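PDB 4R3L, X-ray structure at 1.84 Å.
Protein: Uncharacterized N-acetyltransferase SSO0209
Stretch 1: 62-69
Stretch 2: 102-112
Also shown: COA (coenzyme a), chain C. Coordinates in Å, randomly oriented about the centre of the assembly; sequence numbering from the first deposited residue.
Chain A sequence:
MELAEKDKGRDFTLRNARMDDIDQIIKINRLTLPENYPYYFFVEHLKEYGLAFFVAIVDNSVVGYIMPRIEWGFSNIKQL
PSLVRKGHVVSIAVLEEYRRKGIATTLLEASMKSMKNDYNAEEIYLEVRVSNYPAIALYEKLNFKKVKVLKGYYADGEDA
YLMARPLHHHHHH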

ATOM      1  N   VAL A  62      16.351  -5.683   0.844  1.00 29.64           N
ATOM      2  CA  VAL A  62      15.022  -5.098   0.636  1.00 22.71           C
ATOM      3  C   VAL A  62      15.125  -3.586   0.750  1.00 25.01           C
ATOM      4  O   VAL A  62      15.634  -3.077   1.746  1.00 25.71           O
ATOM      5  CB  VAL A  62      13.998  -5.634   1.659  1.00 22.56           C
ATOM      6  CG1 VAL A  62      12.657  -4.943   1.499  1.00 22.13           C
ATOM      7  CG2 VAL A  62      13.845  -7.148   1.528  1.00 23.88           C
ATOM      8  N   VAL A  63      14.660  -2.858  -0.264  1.00 22.45           N
ATOM      9  CA  VAL A  63      14.708  -1.403  -0.216  1.00 21.38           C
ATOM     10  C   VAL A  63      13.320  -0.762  -0.258  1.00 21.71           C
ATOM     11  O   VAL A  63      13.188   0.457  -0.155  1.00 23.43           O
ATOM     12  CB  VAL A  63      15.545  -0.829  -1.373  1.00 21.95           C
ATOM     13  CG1 VAL A  63      16.983  -1.302  -1.251  1.00 29.38           C
ATOM     14  CG2 VAL A  63      14.935  -1.227  -2.730  1.00 22.12           C
ATOM     15  N   GLY A  64      12.283  -1.578  -0.401  1.00 23.02           N
ATOM     16  CA  GLY A  64      10.929  -1.056  -0.434  1.00 17.96           C
ATOM     17  C   GLY A  64       9.932  -2.178  -0.313  1.00 19.03           C
ATOM     18  O   GLY A  64      10.293  -3.336  -0.506  1.00 16.67           O
ATOM     19  N   TYR A  65       8.685  -1.856   0.029  1.00 15.27           N
ATOM     20  CA  TYR A  65       7.684  -2.904   0.126  1.00 13.67           C
ATOM     21  C   TYR A  65       6.305  -2.323  -0.046  1.00 14.42           C
ATOM     22  O   TYR A  65       6.104  -1.111   0.100  1.00 15.25           O
ATOM     23  CB  TYR A  65       7.790  -3.634   1.481  1.00 15.55           C
ATOM     24  CG  TYR A  65       7.335  -2.769   2.627  1.00 15.39           C
ATOM     25  CD1 TYR A  65       6.016  -2.787   3.051  1.00 18.00           C
ATOM     26  CD2 TYR A  65       8.221  -1.911   3.272  1.00 17.95           C
ATOM     27  CE1 TYR A  65       5.589  -1.979   4.098  1.00 18.63           C
ATOM     28  CE2 TYR A  65       7.803  -1.093   4.314  1.00 17.67           C
ATOM     29  CZ  TYR A  65       6.485  -1.123   4.711  1.00 20.00           C
ATOM     30  OH  TYR A  65       6.061  -0.325   5.757  1.00 23.25           O
ATOM     31  N   ILE A  66       5.346  -3.196  -0.324  1.00 12.45           N
ATOM     32  CA  ILE A  66       3.947  -2.818  -0.280  1.00 12.57           C
ATOM     33  C   ILE A  66       3.171  -3.922   0.417  1.00 14.67           C
ATOM     34  O   ILE A  66       3.272  -5.086   0.049  1.00 14.58           O
ATOM     35  CB  ILE A  66       3.366  -2.552  -1.697  1.00 14.81           C
ATOM     36  CG1 ILE A  66       1.897  -2.115  -1.599  1.00 12.74           C
ATOM     37  CG2 ILE A  66       3.524  -3.780  -2.612  1.00 14.51           C
ATOM     38  CD1 ILE A  66       1.323  -1.631  -2.945  1.00 13.44           C
ATOM     39  N   MET A  67       2.410  -3.539   1.441  1.00 14.29           N
ATOM     40  CA  MET A  67       1.641  -4.500   2.229  1.00 11.81           C
ATOM     41  C   MET A  67       0.159  -4.276   2.019  1.00 14.01           C
ATOM     42  O   MET A  67      -0.344  -3.197   2.318  1.00 16.38           O
ATOM     43  CB  MET A  67       1.993  -4.363   3.723  1.00 15.39           C
ATOM     44  CG  MET A  67       1.114  -5.173   4.625  1.00 15.90           C
ATOM     45  SD  MET A  67       1.815  -5.293   6.311  1.00 18.96           S
ATOM     46  CE  MET A  67       1.802  -3.570   6.808  1.00 22.29           C
ATOM     47  N   PRO A  68      -0.549  -5.297   1.508  1.00 13.93           N
ATOM     48  CA  PRO A  68      -1.956  -5.186   1.149  1.00 16.12           C
ATOM     49  C   PRO A  68      -2.888  -5.786   2.196  1.00 18.10           C
ATOM     50  O   PRO A  68      -2.443  -6.539   3.071  1.00 17.94           O
ATOM     51  CB  PRO A  68      -2.024  -6.013  -0.138  1.00 17.00           C
ATOM     52  CG  PRO A  68      -1.143  -7.191   0.216  1.00 19.08           C
ATOM     53  CD  PRO A  68       0.001  -6.597   1.063  1.00 16.98           C
ATOM     54  N   ARG A  69      -4.170  -5.463   2.072  1.00 18.82           N
ATOM     55  CA  ARG A  69      -5.227  -6.145   2.808  1.00 19.23           C
ATOM     56  C   ARG A  69      -6.370  -6.358   1.827  1.00 20.59           C
ATOM     57  O   ARG A  69      -6.695  -5.456   1.061  1.00 23.73           O
ATOM     58  CB  ARG A  69      -5.683  -5.323   4.015  1.00 22.38           C
ATOM     59  CG  ARG A  69      -6.760  -5.983   4.851  1.00 27.57           C
ATOM     60  CD  ARG A  69      -7.456  -4.922   5.685  1.00 28.86           C
ATOM     61  NE  ARG A  69      -8.026  -5.460   6.906  1.00 42.41           N
ATOM     62  CZ  ARG A  69      -8.841  -4.770   7.696  1.00 41.25           C
ATOM     63  NH1 ARG A  69      -9.184  -3.529   7.361  1.00 39.86           N
ATOM     64  NH2 ARG A  69      -9.315  -5.319   8.806  1.00 41.07           N
ATOM     65  N   GLY A 102      11.030   4.728  -9.772  1.00 19.61           N
ATOM     66  CA  GLY A 102       9.862   3.977 -10.194  1.00 19.40           C
ATOM     67  C   GLY A 102       9.520   2.788  -9.291  1.00 20.23           C
ATOM     68  O   GLY A 102       8.665   1.976  -9.640  1.00 17.27           O
ATOM     69  N   ILE A 103      10.191   2.672  -8.149  1.00 19.50           N
ATOM     70  CA  ILE A 103       9.968   1.518  -7.283  1.00 21.42           C
ATOM     71  C   ILE A 103       8.530   1.491  -6.767  1.00 17.93           C
ATOM     72  O   ILE A 103       7.858   0.455  -6.841  1.00 19.14           O
ATOM     73  CB  ILE A 103      10.944   1.483  -6.097  1.00 20.14           C
ATOM     74  CG1 ILE A 103      12.351   1.127  -6.600  1.00 21.67           C
ATOM     75  CG2 ILE A 103      10.482   0.449  -5.055  1.00 20.36           C
ATOM     76  CD1 ILE A 103      13.440   1.221  -5.560  1.00 25.27           C
ATOM     77  N   ALA A 104       8.046   2.617  -6.250  1.00 19.02           N
ATOM     78  CA  ALA A 104       6.687   2.617  -5.686  1.00 21.09           C
ATOM     79  C   ALA A 104       5.675   2.355  -6.789  1.00 20.28           C
ATOM     80  O   ALA A 104       4.692   1.643  -6.596  1.00 17.11           O
ATOM     81  CB  ALA A 104       6.381   3.926  -4.981  1.00 21.53           C
ATOM     82  N   THR A 105       5.928   2.917  -7.969  1.00 18.34           N
ATOM     83  CA  THR A 105       5.025   2.684  -9.085  1.00 15.68           C
ATOM     84  C   THR A 105       4.949   1.215  -9.428  1.00 16.53           C
ATOM     85  O   THR A 105       3.864   0.693  -9.669  1.00 15.60           O
ATOM     86  CB  THR A 105       5.451   3.483 -10.346  1.00 18.55           C
ATOM     87  OG1 THR A 105       5.317   4.879 -10.073  1.00 22.97           O
ATOM     88  CG2 THR A 105       4.563   3.121 -11.520  1.00 19.98           C
ATOM     89  N   THR A 106       6.088   0.527  -9.444  1.00 14.48           N
ATOM     90  CA  THR A 106       6.050  -0.868  -9.834  1.00 13.96           C
ATOM     91  C   THR A 106       5.513  -1.741  -8.694  1.00 14.33           C
ATOM     92  O   THR A 106       4.851  -2.739  -8.953  1.00 14.84           O
ATOM     93  CB  THR A 106       7.437  -1.376 -10.276  1.00 17.21           C
ATOM     94  OG1 THR A 106       8.372  -1.256  -9.191  1.00 19.36           O
ATOM     95  CG2 THR A 106       7.925  -0.563 -11.482  1.00 18.10           C
ATOM     96  N   LEU A 107       5.787  -1.363  -7.448  1.00 14.46           N
ATOM     97  CA  LEU A 107       5.186  -2.095  -6.315  1.00 14.86           C
ATOM     98  C   LEU A 107       3.653  -2.044  -6.405  1.00 13.77           C
ATOM     99  O   LEU A 107       2.963  -3.058  -6.233  1.00 15.41           O
ATOM    100  CB  LEU A 107       5.656  -1.525  -4.963  1.00 15.29           C
ATOM    101  CG  LEU A 107       7.091  -1.873  -4.544  1.00 17.40           C
ATOM    102  CD1 LEU A 107       7.541  -1.032  -3.351  1.00 20.14           C
ATOM    103  CD2 LEU A 107       7.220  -3.363  -4.225  1.00 17.65           C
ATOM    104  N   LEU A 108       3.115  -0.854  -6.651  1.00 16.38           N
ATOM    105  CA  LEU A 108       1.665  -0.697  -6.772  1.00 16.27           C
ATOM    106  C   LEU A 108       1.106  -1.480  -7.948  1.00 16.39           C
ATOM    107  O   LEU A 108       0.047  -2.079  -7.836  1.00 18.37           O
ATOM    108  CB  LEU A 108       1.279   0.778  -6.910  1.00 17.32           C
ATOM    109  CG  LEU A 108       1.248   1.602  -5.627  1.00 21.52           C
ATOM    110  CD1 LEU A 108       1.492   3.072  -5.916  1.00 25.32           C
ATOM    111  CD2 LEU A 108      -0.107   1.409  -4.920  1.00 20.59           C
ATOM    112  N   GLU A 109       1.804  -1.476  -9.084  1.00 17.03           N
ATOM    113  CA  GLU A 109       1.293  -2.207 -10.231  1.00 17.02           C
ATOM    114  C   GLU A 109       1.221  -3.692  -9.940  1.00 17.20           C
ATOM    115  O   GLU A 109       0.254  -4.357 -10.313  1.00 18.06           O
ATOM    116  CB  GLU A 109       2.153  -1.970 -11.476  1.00 21.40           C
ATOM    117  CG  GLU A 109       1.508  -2.509 -12.766  1.00 25.02           C
ATOM    118  CD  GLU A 109       1.820  -3.984 -13.071  1.00 27.74           C
ATOM    119  OE1 GLU A 109       2.682  -4.596 -12.402  1.00 26.67           O
ATOM    120  OE2 GLU A 109       1.197  -4.537 -14.012  1.00 33.67           O
ATOM    121  N   ALA A 110       2.250  -4.205  -9.276  1.00 17.33           N
ATOM    122  CA  ALA A 110       2.318  -5.629  -8.989  1.00 16.88           C
ATOM    123  C   ALA A 110       1.220  -6.024  -8.010  1.00 17.64           C
ATOM    124  O   ALA A 110       0.540  -7.045  -8.192  1.00 17.57           O
ATOM    125  CB  ALA A 110       3.694  -6.001  -8.423  1.00 18.29           C
ATOM    126  N   SER A 111       1.065  -5.217  -6.963  1.00 16.37           N
ATOM    127  CA  SER A 111       0.036  -5.486  -5.966  1.00 14.58           C
ATOM    128  C   SER A 111      -1.342  -5.387  -6.608  1.00 16.59           C
ATOM    129  O   SER A 111      -2.190  -6.240  -6.387  1.00 16.20           O
ATOM    130  CB  SER A 111       0.154  -4.525  -4.770  1.00 16.11           C
ATOM    131  OG  SER A 111      -0.626  -4.998  -3.669  1.00 16.91           O
ATOM    132  N   MET A 112      -1.560  -4.355  -7.423  1.00 18.86           N
ATOM    133  CA  MET A 112      -2.843  -4.205  -8.112  1.00 20.53           C
ATOM    134  C   MET A 112      -3.204  -5.405  -8.981  1.00 20.85           C
ATOM    135  O   MET A 112      -4.344  -5.867  -8.986  1.00 20.84           O
ATOM    136  CB  MET A 112      -2.827  -2.954  -8.986  1.00 24.90           C
ATOM    137  CG  MET A 112      -3.002  -1.696  -8.203  1.00 23.98           C
ATOM    138  SD  MET A 112      -2.752  -0.231  -9.216  1.00 41.75           S
ATOM    139  CE  MET A 112      -3.936  -0.536 -10.509  1.00 32.43           C
TER
HETATM  140  N1A COA C 400       7.730  15.005  -5.534  1.00 42.62           N
HETATM  141  C2A COA C 400       6.904  15.070  -6.599  1.00 47.28           C
HETATM  142  N3A COA C 400       6.479  13.959  -7.205  1.00 46.38           N
HETATM  143  C4A COA C 400       6.875  12.727  -6.759  1.00 41.82           C
HETATM  144  C5A COA C 400       7.725  12.626  -5.668  1.00 38.55           C
HETATM  145  C6A COA C 400       8.156  13.811  -5.051  1.00 42.09           C
HETATM  146  N6A COA C 400       9.049  13.751  -3.898  1.00 39.79           N
HETATM  147  N7A COA C 400       7.952  11.273  -5.443  1.00 38.31           N
HETATM  148  C8A COA C 400       7.256  10.573  -6.382  1.00 37.36           C
HETATM  149  N9A COA C 400       6.594  11.437  -7.177  1.00 36.93           N
HETATM  150  C1B COA C 400       5.742  11.103  -8.331  1.00 43.06           C
HETATM  151  C2B COA C 400       6.416  11.499  -9.586  1.00 44.21           C
HETATM  152  O2B COA C 400       5.487  11.806 -10.563  1.00 44.25           O
HETATM  153  C3B COA C 400       7.102  10.288  -9.972  1.00 40.72           C
HETATM  154  O3B COA C 400       7.422  10.357 -11.304  1.00 46.55           O
HETATM  155  P3B COA C 400       8.858  10.825 -11.729  1.00 57.95           P
HETATM  156  O7A COA C 400       9.127  10.436 -13.181  1.00 57.29           O
HETATM  157  O8A COA C 400       9.859  10.165 -10.866  1.00 43.01           O
HETATM  158  O9A COA C 400       8.969  12.311 -11.573  1.00 50.17           O
HETATM  159  C4B COA C 400       6.071   9.274  -9.687  1.00 38.69           C
HETATM  160  O4B COA C 400       5.515   9.689  -8.465  1.00 36.14           O
HETATM  161  C5B COA C 400       6.648   7.934  -9.502  1.00 36.19           C
HETATM  162  O5B COA C 400       7.371   7.809  -8.311  1.00 30.71           O
HETATM  163  P1A COA C 400       8.190   6.534  -7.864  1.00 27.49           P
HETATM  164  O1A COA C 400       9.641   6.658  -8.240  1.00 26.39           O
HETATM  165  O2A COA C 400       7.561   5.324  -8.423  1.00 23.34           O
HETATM  166  O3A COA C 400       8.064   6.609  -6.274  1.00 26.02           O
HETATM  167  P2A COA C 400       9.191   6.251  -5.230  1.00 28.07           P
HETATM  168  O4A COA C 400      10.231   7.354  -5.112  1.00 30.16           O
HETATM  169  O5A COA C 400       9.809   4.928  -5.555  1.00 24.42           O
HETATM  170  O6A COA C 400       8.462   6.114  -3.803  1.00 24.89           O
HETATM  171  CBP COA C 400       7.055   6.973  -2.003  1.00 22.34           C
HETATM  172  CCP COA C 400       7.405   6.953  -3.522  1.00 27.64           C
HETATM  173  CDP COA C 400       5.956   7.972  -1.761  1.00 26.28           C
HETATM  174  CEP COA C 400       6.591   5.567  -1.626  1.00 25.61           C
HETATM  175  CAP COA C 400       8.338   7.348  -1.295  1.00 29.45           C
HETATM  176  OAP COA C 400       8.657   8.736  -1.409  1.00 29.36           O
HETATM  177  C9P COA C 400       8.356   7.039   0.190  1.00 26.20           C
HETATM  178  O9P COA C 400       8.669   5.891   0.603  1.00 27.72           O
HETATM  179  N8P COA C 400       8.050   8.046   1.183  1.00 28.73           N
HETATM  180  C7P COA C 400       8.058   7.789   2.620  1.00 30.22           C
HETATM  181  C6P COA C 400       7.006   6.732   3.062  1.00 34.65           C
HETATM  182  C5P COA C 400       5.601   7.062   2.565  1.00 31.66           C
HETATM  183  O5P COA C 400       5.168   8.232   2.724  1.00 31.23           O
HETATM  184  N4P COA C 400       4.795   6.037   1.897  1.00 30.42           N
HETATM  185  C3P COA C 400       3.466   6.353   1.412  1.00 30.71           C
HETATM  186  C2P COA C 400       2.379   6.642   2.438  1.00 40.76           C
HETATM  187  S1P COA C 400       0.697   6.608   1.906  1.00 52.53           S

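What holds the strand against the helix? Apolar packing does the work, for no hydrogen bond crosses between the two stretches. Ile66 is at the centre; its CA-to-CB bond points toward the helix and its side chain is extended, with both chi angles in t. Ile66 CG2 lies 3.9 Å from Leu107 CB, while Ile66 CD1 reaches further along the helix, 3.9 Å from Leu108 CD2 and 3.6 Å from Ser111 CB. Nearer the start of the helix, Val63 CG2 meets Ile103 CD1 at 4.0 Å.

Where do side chains rest on backbone? Leu107 CD1 sits 3.7 Å from Tyr65 N and 4.0 Å from Gly64 C, so this leucine lies against the main chain of the strand. Gly64 has no side chain in this space: an ideal CB on Gly64 would point toward the helix, tight against Ile103 CG2 at 3.4 Å and 3.6 Å from Leu107 CD1. In the other direction, Ile66 CG2 comes within 3.7 Å of Leu107 O.

Why do these residues meet in this order? Strand and helix run in broadly the same direction, 31° apart, so Gly64, Ile66 and Pro68 fall opposite Ile103, Leu107 and Ser111. Two-residue steps along the strand thus match four-residue steps along the helix. At the last pair, Pro68 CB is 3.9 Å from Ser111 OG, a simple contact; that hydroxyl is hydrogen-bonded elsewhere in the structure.

Where do the polar interactions lie? Within the helix itself and at the coenzyme A, not across the contact. Thr106 OG1 donates to Ile103 O at 3.0 Å, within the first turn. At the helix start, backbone nitrogens grip the coenzyme A phosphates: Gly102 N to O1A at 2.8 Å, Ala104 N to O5A at 3.0 Å and Thr105 N to O2A at 2.9 Å. Thr105 OG1 adds a hydrogen bond to coenzyme A O2A at 2.8 Å.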